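Local coordinates for protein galactitol 1-phosphate 5-dehydrogenase (Escherichia coli, PDB 4UEJ) that oxidises galactitol 1-phosphate to D-tagatose 6-phosphate with NAD(+) as a zinc-dependent member of the alcohol dehydrogenase family, at residues 1-9 against 13-21; 238-248 against 261-272. All coordinates share one frame; numbering follows the deposited sequence.

Contact 1. Residues 1-9 against 13-21; sequences MKSVVNDTD and RVAESVIPE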
# COMPACT_ATOMS: atom_id res chain seq x y z
N MET A 1 -30.12 -8.23 35.41
CA MET A 1 -30.21 -8.02 33.97
C MET A 1 -29.53 -9.14 33.20
O MET A 1 -28.60 -9.78 33.71
CB MET A 1 -29.60 -6.69 33.56
CG MET A 1 -28.09 -6.69 33.50
SD MET A 1 -27.41 -5.32 32.54
CE MET A 1 -25.73 -5.90 32.30
N LYS A 2 -29.97 -9.33 31.96
CA LYS A 2 -29.43 -10.37 31.10
C LYS A 2 -28.27 -9.86 30.26
O LYS A 2 -28.17 -8.67 29.98
CB LYS A 2 -30.51 -10.93 30.17
CG LYS A 2 -31.51 -11.85 30.84
CD LYS A 2 -32.49 -12.40 29.83
CE LYS A 2 -33.52 -13.29 30.51
NZ LYS A 2 -34.07 -12.66 31.74
N SER A 3 -27.41 -10.78 29.87
CA SER A 3 -26.36 -10.49 28.89
C SER A 3 -25.93 -11.79 28.23
O SER A 3 -26.21 -12.88 28.73
CB SER A 3 -25.16 -9.81 29.55
OG SER A 3 -24.60 -10.63 30.56
N VAL A 4 -25.26 -11.68 27.09
CA VAL A 4 -24.67 -12.85 26.46
C VAL A 4 -23.20 -12.92 26.81
O VAL A 4 -22.45 -11.96 26.61
CB VAL A 4 -24.84 -12.83 24.94
CG1 VAL A 4 -24.35 -14.14 24.34
CG2 VAL A 4 -26.30 -12.61 24.58
N VAL A 5 -22.78 -14.05 27.35
CA VAL A 5 -21.39 -14.22 27.76
C VAL A 5 -20.75 -15.38 27.00
O VAL A 5 -21.28 -16.49 26.98
CB VAL A 5 -21.28 -14.48 29.27
CG1 VAL A 5 -19.84 -14.62 29.68
CG2 VAL A 5 -21.95 -13.35 30.05
N ASN A 6 -19.63 -15.10 26.35
CA ASN A 6 -18.88 -16.13 25.64
C ASN A 6 -17.71 -16.62 26.46
O ASN A 6 -16.98 -15.82 27.06
CB ASN A 6 -18.37 -15.59 24.30
CG ASN A 6 -19.46 -14.99 23.48
OD1 ASN A 6 -20.20 -15.69 22.79
ND2 ASN A 6 -19.59 -13.67 23.54
N ASP A 7 -17.53 -17.94 26.51
CA ASP A 7 -16.38 -18.50 27.20
C ASP A 7 -15.49 -19.26 26.22
O ASP A 7 -15.83 -19.42 25.05
CB ASP A 7 -16.82 -19.41 28.34
CG ASP A 7 -15.89 -19.32 29.53
OD1 ASP A 7 -14.71 -19.71 29.41
OD2 ASP A 7 -16.34 -18.82 30.59
N THR A 8 -14.35 -19.71 26.73
CA THR A 8 -13.37 -20.44 25.94
C THR A 8 -14.01 -21.60 25.17
O THR A 8 -14.93 -22.24 25.68
CB THR A 8 -12.23 -20.98 26.84
OG1 THR A 8 -11.63 -19.89 27.55
CG2 THR A 8 -11.17 -21.69 26.02
N ASP A 9 -13.54 -21.82 23.95
CA ASP A 9 -13.94 -22.95 23.12
C ASP A 9 -15.40 -22.90 22.66
O ASP A 9 -16.05 -23.94 22.52
CB ASP A 9 -13.68 -24.27 23.85
CG ASP A 9 -12.20 -24.52 24.08
OD1 ASP A 9 -11.41 -24.31 23.13
OD2 ASP A 9 -11.83 -24.93 25.20
N ARG A 13 -23.41 -18.41 26.64
CA ARG A 13 -24.35 -18.47 27.75
C ARG A 13 -25.11 -17.17 27.88
O ARG A 13 -24.60 -16.11 27.54
CB ARG A 13 -23.62 -18.78 29.06
CG ARG A 13 -23.00 -20.17 29.14
CD ARG A 13 -22.38 -20.46 30.51
NE ARG A 13 -21.19 -19.64 30.77
CZ ARG A 13 -21.19 -18.53 31.50
NH1 ARG A 13 -22.31 -18.10 32.06
NH2 ARG A 13 -20.06 -17.86 31.68
N VAL A 14 -26.34 -17.25 28.36
CA VAL A 14 -27.07 -16.05 28.74
C VAL A 14 -26.98 -15.93 30.26
O VAL A 14 -27.40 -16.81 31.00
CB VAL A 14 -28.53 -16.09 28.28
CG1 VAL A 14 -29.14 -17.44 28.60
CG2 VAL A 14 -29.32 -14.96 28.92
N ALA A 15 -26.40 -14.83 30.72
CA ALA A 15 -26.10 -14.69 32.14
C ALA A 15 -26.95 -13.62 32.80
O ALA A 15 -27.48 -12.73 32.14
CB ALA A 15 -24.63 -14.40 32.34
N GLU A 16 -27.07 -13.71 34.12
CA GLU A 16 -27.78 -12.71 34.90
C GLU A 16 -26.79 -11.97 35.79
O GLU A 16 -25.93 -12.59 36.42
CB GLU A 16 -28.89 -13.36 35.74
CG GLU A 16 -29.72 -12.39 36.58
CD GLU A 16 -30.80 -11.69 35.78
OE1 GLU A 16 -31.22 -12.23 34.74
OE2 GLU A 16 -31.22 -10.59 36.20
N SER A 17 -26.90 -10.65 35.85
CA SER A 17 -26.03 -9.86 36.72
C SER A 17 -26.69 -8.54 37.08
O SER A 17 -27.77 -8.20 36.58
CB SER A 17 -24.69 -9.60 36.04
OG SER A 17 -24.85 -8.77 34.90
N VAL A 18 -26.04 -7.78 37.96
CA VAL A 18 -26.59 -6.52 38.41
C VAL A 18 -26.42 -5.44 37.34
O VAL A 18 -25.46 -5.46 36.56
CB VAL A 18 -25.92 -6.06 39.75
CG1 VAL A 18 -24.48 -5.65 39.53
CG2 VAL A 18 -26.71 -4.94 40.40
N ILE A 19 -27.39 -4.53 37.26
CA ILE A 19 -27.27 -3.35 36.41
C ILE A 19 -26.03 -2.58 36.83
O ILE A 19 -25.84 -2.30 38.01
CB ILE A 19 -28.49 -2.41 36.54
CG1 ILE A 19 -29.79 -3.21 36.55
CG2 ILE A 19 -28.48 -1.38 35.43
CD1 ILE A 19 -30.22 -3.69 35.22
N PRO A 20 -25.16 -2.23 35.86
CA PRO A 20 -23.98 -1.44 36.20
C PRO A 20 -24.34 -0.02 36.63
O PRO A 20 -25.30 0.54 36.11
CB PRO A 20 -23.17 -1.43 34.90
CG PRO A 20 -24.17 -1.69 33.82
CD PRO A 20 -25.18 -2.62 34.44
N GLU A 21 -23.59 0.53 37.57
CA GLU A 21 -23.87 1.88 38.06
C GLU A 21 -22.89 2.88 37.45
O GLU A 21 -21.78 2.53 37.06
CB GLU A 21 -23.80 1.93 39.58
CG GLU A 21 -24.84 1.05 40.28
CD GLU A 21 -26.27 1.47 39.99
OE1 GLU A 21 -26.52 2.67 39.77
OE2 GLU A 21 -27.16 0.59 39.99
O HOH W 1 -25.82 -9.99 32.72
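Met1 is gripped at its amino end by Glu16 and Ser17, just beyond the open end of the beta hairpin of strands 2-7 and 11-16, the tight part of the contact. Its N gives one hydrogen bond to Ser17 O (2.6 Å) and another, also a salt bridge, to Glu16 OE2 (2.7 Å), from above the carboxylate plane, 58° out of it. In Glu16, CG stands anti to the backbone N and the chain then bends at chi2 (80°), bringing the carboxylate over the Met1 backbone. Met1 CB presses on Ile19 CD1 at 3.5 Å, tighter than usual carbon contact, while the Met1 chain runs across the Pro20 ring at about a right angle, CE and SD against CD. Water 1 donates to Met1 O and hydrogen-bonds to both Ser3 OG (2.6 Å) and Ser17 OG (2.7 Å). In the hairpin, Ser3-Ala15 and Val5-Arg13 are hydrogen-bonded antiparallel pairs, with Val5 N to Arg13 O almost straight (174°); Lys2-Glu16 and Val4-Val14 are non-hydrogen-bonded pairs. On the face of Ser3 and Val5, Val5 CG2 meets Ala15 CB at 3.7 Å. The solvent side is looser, marked by the charged ends of exposed Arg13 and Glu16. Arg13 lays its guanidinium with one face over Val5 CB, and Asp7 OD2 stands at its edge in a long salt bridge to NH2 (4.0 Å). Beside the Met1 grip, Lys2 NZ stops 4.2 Å from Glu16 OE1, opposite charges beyond a salt bridge. Helix 323-333 packs on part of the face that carries Lys2, Val4 and Val14, Phe323 and Phe326 touching buried Val4. Met1 and Ile19 rest on Tyr120 of strand 120-124, and Pro20 on its Val122.

Contact 2. Residues 238-248 against 261-272; sequences GVPQTVELAVE and TLHQDLHLTSAT. With ZN (zinc ion), chain E.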
# COMPACT_ATOMS: atom_id res chain seq x y z
N GLY A 238 -11.08 -10.15 4.25
CA GLY A 238 -10.04 -10.51 5.21
C GLY A 238 -9.55 -11.94 5.11
O GLY A 238 -9.32 -12.61 6.11
N VAL A 239 -9.37 -12.43 3.89
CA VAL A 239 -8.75 -13.73 3.69
C VAL A 239 -7.66 -13.56 2.64
O VAL A 239 -7.75 -12.67 1.80
CB VAL A 239 -9.77 -14.80 3.24
CG1 VAL A 239 -10.82 -15.02 4.32
CG2 VAL A 239 -10.43 -14.40 1.94
N PRO A 240 -6.61 -14.40 2.71
CA PRO A 240 -5.48 -14.22 1.79
C PRO A 240 -5.90 -14.21 0.33
O PRO A 240 -5.39 -13.40 -0.43
CB PRO A 240 -4.58 -15.42 2.09
CG PRO A 240 -4.90 -15.77 3.51
CD PRO A 240 -6.38 -15.52 3.64
N GLN A 241 -6.84 -15.07 -0.05
CA GLN A 241 -7.22 -15.19 -1.44
C GLN A 241 -7.80 -13.88 -1.99
O GLN A 241 -7.62 -13.57 -3.16
CB GLN A 241 -8.24 -16.32 -1.64
CG GLN A 241 -7.74 -17.71 -1.22
CD GLN A 241 -8.07 -18.04 0.23
OE1 GLN A 241 -8.14 -17.16 1.08
NE2 GLN A 241 -8.28 -19.33 0.50
N THR A 242 -8.47 -13.12 -1.15
CA THR A 242 -9.10 -11.90 -1.66
C THR A 242 -8.12 -10.73 -1.72
O THR A 242 -8.26 -9.88 -2.58
CB THR A 242 -10.35 -11.48 -0.84
OG1 THR A 242 -10.01 -11.32 0.55
CG2 THR A 242 -11.46 -12.51 -0.98
N VAL A 243 -7.14 -10.69 -0.81
CA VAL A 243 -6.06 -9.70 -0.92
C VAL A 243 -5.28 -9.93 -2.20
O VAL A 243 -5.02 -9.00 -2.96
CB VAL A 243 -5.08 -9.75 0.28
CG1 VAL A 243 -3.97 -8.71 0.09
CG2 VAL A 243 -5.80 -9.54 1.58
N GLU A 244 -4.90 -11.19 -2.44
CA GLU A 244 -4.26 -11.57 -3.70
C GLU A 244 -5.12 -11.20 -4.90
O GLU A 244 -4.61 -10.66 -5.89
CB GLU A 244 -3.97 -13.08 -3.71
CG GLU A 244 -3.36 -13.60 -4.99
CD GLU A 244 -3.14 -15.10 -4.96
OE1 GLU A 244 -4.06 -15.83 -4.53
OE2 GLU A 244 -2.05 -15.56 -5.35
N LEU A 245 -6.41 -11.48 -4.82
CA LEU A 245 -7.31 -11.19 -5.93
C LEU A 245 -7.31 -9.69 -6.25
O LEU A 245 -7.27 -9.29 -7.42
CB LEU A 245 -8.73 -11.65 -5.61
CG LEU A 245 -9.75 -11.32 -6.70
CD1 LEU A 245 -9.48 -12.15 -7.92
CD2 LEU A 245 -11.17 -11.55 -6.18
N ALA A 246 -7.34 -8.88 -5.21
CA ALA A 246 -7.41 -7.44 -5.38
C ALA A 246 -6.20 -6.95 -6.18
O ALA A 246 -6.33 -6.14 -7.10
CB ALA A 246 -7.50 -6.75 -4.02
N VAL A 247 -5.03 -7.46 -5.84
CA VAL A 247 -3.82 -7.06 -6.55
C VAL A 247 -3.86 -7.55 -7.99
O VAL A 247 -3.51 -6.83 -8.92
CB VAL A 247 -2.56 -7.60 -5.85
CG1 VAL A 247 -1.32 -7.34 -6.72
CG2 VAL A 247 -2.42 -6.93 -4.49
N GLU A 248 -4.32 -8.79 -8.18
CA GLU A 248 -4.36 -9.36 -9.52
C GLU A 248 -5.35 -8.66 -10.46
O GLU A 248 -5.09 -8.55 -11.66
CB GLU A 248 -4.68 -10.86 -9.45
CG GLU A 248 -3.52 -11.68 -8.89
CD GLU A 248 -2.32 -11.71 -9.84
OE1 GLU A 248 -2.51 -11.55 -11.06
OE2 GLU A 248 -1.18 -11.89 -9.36
N THR A 261 -9.10 -7.85 8.32
CA THR A 261 -7.91 -8.34 9.00
C THR A 261 -7.71 -9.84 8.77
O THR A 261 -8.66 -10.62 8.87
CB THR A 261 -7.97 -8.04 10.52
OG1 THR A 261 -6.96 -8.78 11.21
CG2 THR A 261 -9.34 -8.40 11.07
N LEU A 262 -6.49 -10.25 8.44
CA LEU A 262 -6.21 -11.64 8.10
C LEU A 262 -5.97 -12.50 9.33
O LEU A 262 -5.39 -12.04 10.31
CB LEU A 262 -5.00 -11.73 7.17
CG LEU A 262 -5.23 -11.86 5.66
CD1 LEU A 262 -6.36 -11.00 5.16
CD2 LEU A 262 -3.92 -11.53 4.94
N HIS A 263 -6.39 -13.75 9.26
CA HIS A 263 -6.15 -14.69 10.35
C HIS A 263 -5.30 -15.85 9.86
O HIS A 263 -4.97 -16.76 10.61
CB HIS A 263 -7.48 -15.16 10.94
CG HIS A 263 -8.27 -14.05 11.58
ND1 HIS A 263 -8.29 -13.83 12.94
CD2 HIS A 263 -9.04 -13.08 11.03
CE1 HIS A 263 -9.05 -12.78 13.20
NE2 HIS A 263 -9.52 -12.31 12.06
N GLN A 264 -4.94 -15.80 8.58
CA GLN A 264 -3.94 -16.70 8.03
C GLN A 264 -2.85 -15.87 7.36
O GLN A 264 -3.09 -14.71 7.00
CB GLN A 264 -4.56 -17.68 7.04
CG GLN A 264 -5.80 -18.37 7.54
CD GLN A 264 -6.33 -19.37 6.54
OE1 GLN A 264 -6.25 -19.15 5.33
NE2 GLN A 264 -6.87 -20.48 7.04
N ASP A 265 -1.68 -16.47 7.17
CA ASP A 265 -0.58 -15.80 6.50
C ASP A 265 -0.93 -15.45 5.06
O ASP A 265 -1.77 -16.10 4.43
CB ASP A 265 0.68 -16.67 6.51
CG ASP A 265 1.27 -16.84 7.89
OD1 ASP A 265 0.69 -16.31 8.86
OD2 ASP A 265 2.33 -17.49 8.01
N LEU A 266 -0.25 -14.45 4.54
CA LEU A 266 -0.41 -14.07 3.15
C LEU A 266 0.84 -14.45 2.39
O LEU A 266 1.91 -13.92 2.67
CB LEU A 266 -0.68 -12.56 3.02
CG LEU A 266 -0.81 -11.99 1.62
CD1 LEU A 266 -2.01 -12.61 0.90
CD2 LEU A 266 -0.96 -10.48 1.67
N HIS A 267 0.73 -15.37 1.44
CA HIS A 267 1.85 -15.68 0.56
C HIS A 267 1.59 -15.06 -0.80
O HIS A 267 0.63 -15.43 -1.48
CB HIS A 267 2.06 -17.20 0.42
CG HIS A 267 3.23 -17.58 -0.44
ND1 HIS A 267 4.33 -18.24 0.06
CD2 HIS A 267 3.47 -17.38 -1.75
CE1 HIS A 267 5.20 -18.44 -0.92
NE2 HIS A 267 4.70 -17.92 -2.03
N LEU A 268 2.41 -14.10 -1.20
CA LEU A 268 2.29 -13.54 -2.54
C LEU A 268 3.44 -14.03 -3.39
O LEU A 268 4.59 -13.98 -2.97
CB LEU A 268 2.27 -12.01 -2.50
CG LEU A 268 1.12 -11.30 -1.79
CD1 LEU A 268 1.27 -9.80 -1.97
CD2 LEU A 268 -0.23 -11.76 -2.31
N THR A 269 3.13 -14.52 -4.58
CA THR A 269 4.18 -14.84 -5.53
C THR A 269 4.94 -13.56 -5.88
O THR A 269 4.41 -12.46 -5.72
CB THR A 269 3.62 -15.45 -6.80
OG1 THR A 269 2.82 -14.46 -7.46
CG2 THR A 269 2.75 -16.65 -6.47
N SER A 270 6.16 -13.71 -6.36
CA SER A 270 6.93 -12.54 -6.78
C SER A 270 6.18 -11.82 -7.90
O SER A 270 6.25 -10.60 -8.02
CB SER A 270 8.34 -12.94 -7.22
OG SER A 270 8.29 -13.93 -8.22
N ALA A 271 5.47 -12.60 -8.71
CA ALA A 271 4.67 -12.05 -9.79
C ALA A 271 3.59 -11.12 -9.24
O ALA A 271 3.47 -9.98 -9.69
CB ALA A 271 4.04 -13.17 -10.61
N THR A 272 2.83 -11.61 -8.26
CA THR A 272 1.75 -10.81 -7.68
C THR A 272 2.32 -9.60 -6.96
O THR A 272 1.81 -8.49 -7.11
CB THR A 272 0.88 -11.62 -6.70
OG1 THR A 272 0.30 -12.74 -7.38
CG2 THR A 272 -0.23 -10.76 -6.11
ZN ZN E . 4.75 -19.04 1.83
O HOH W 2 -7.83 -14.77 7.04
O HOH W 3 0.32 -14.44 -5.22
O HOH W 4 3.54 -20.90 1.94
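The Glu248 carboxylate takes the Thr272 hydroxyl on OE2, through the anti lone pair, with OG1 donating at 2.6 Å; its other oxygen, OE1, forms a salt bridge to Lys275. The Gln264 amide merely leans on Pro240, OE1 standing 4.0 Å from ring atom CD. The His267 imidazole takes no part in the helix packing: ND1 binds a zinc ion at 2.0 Å together with His267 ND1 of the second subunit and water 4, a site distinct from those at Cys38/His59 and Cys89-Cys103, and NE2 hydrogen-bonds Asp265 of that subunit. Helix 240-249 is the crossover between parallel strands 231-235 and 255-258 of the Rossmann-type domain; the axis of residues 240-248 passes 8.5 Å from that of strand 266-268. This strand pairs antiparallel with its counterpart in the second subunit, so the contact backs the dimer interface. Between the helix and residues 262-266 the packing is apolar: Val243 CG1 stands anti to the backbone N (chi1 179°), which lets CG1 reach Leu266 CD2 (3.8 Å) and CG2 reach Leu262 CD1 (3.9 Å), and Pro240 CB meets Leu266 CD1 (4.0 Å). At the start of helix 270-278, Thr269 OG1 caps Thr272 N, while water 3 joins Thr269 N, Glu244 OE2 and Thr272 OG1.

The two contacts share no element: contact 1 is a surface hairpin at the amino end of the chain, and contact 2 is partly buried in the zinc-binding dehydrogenase region. Their centres lie about 38 Å apart and their nearest atoms about 15 Å. Contact 1 joins strand to strand, chiefly by backbone hydrogen bonds with ion pairs towards its two ends, and no other chain of the assembly touches it. Contact 2 sets a helix against a strand mainly through methyl groups, keeps its polar bonds for the helix ends, and turns its other side to the second subunit, where a zinc ion is held between the two chains. One water bridges the segments of contact 1, whereas contact 2 has a bridging water at either end.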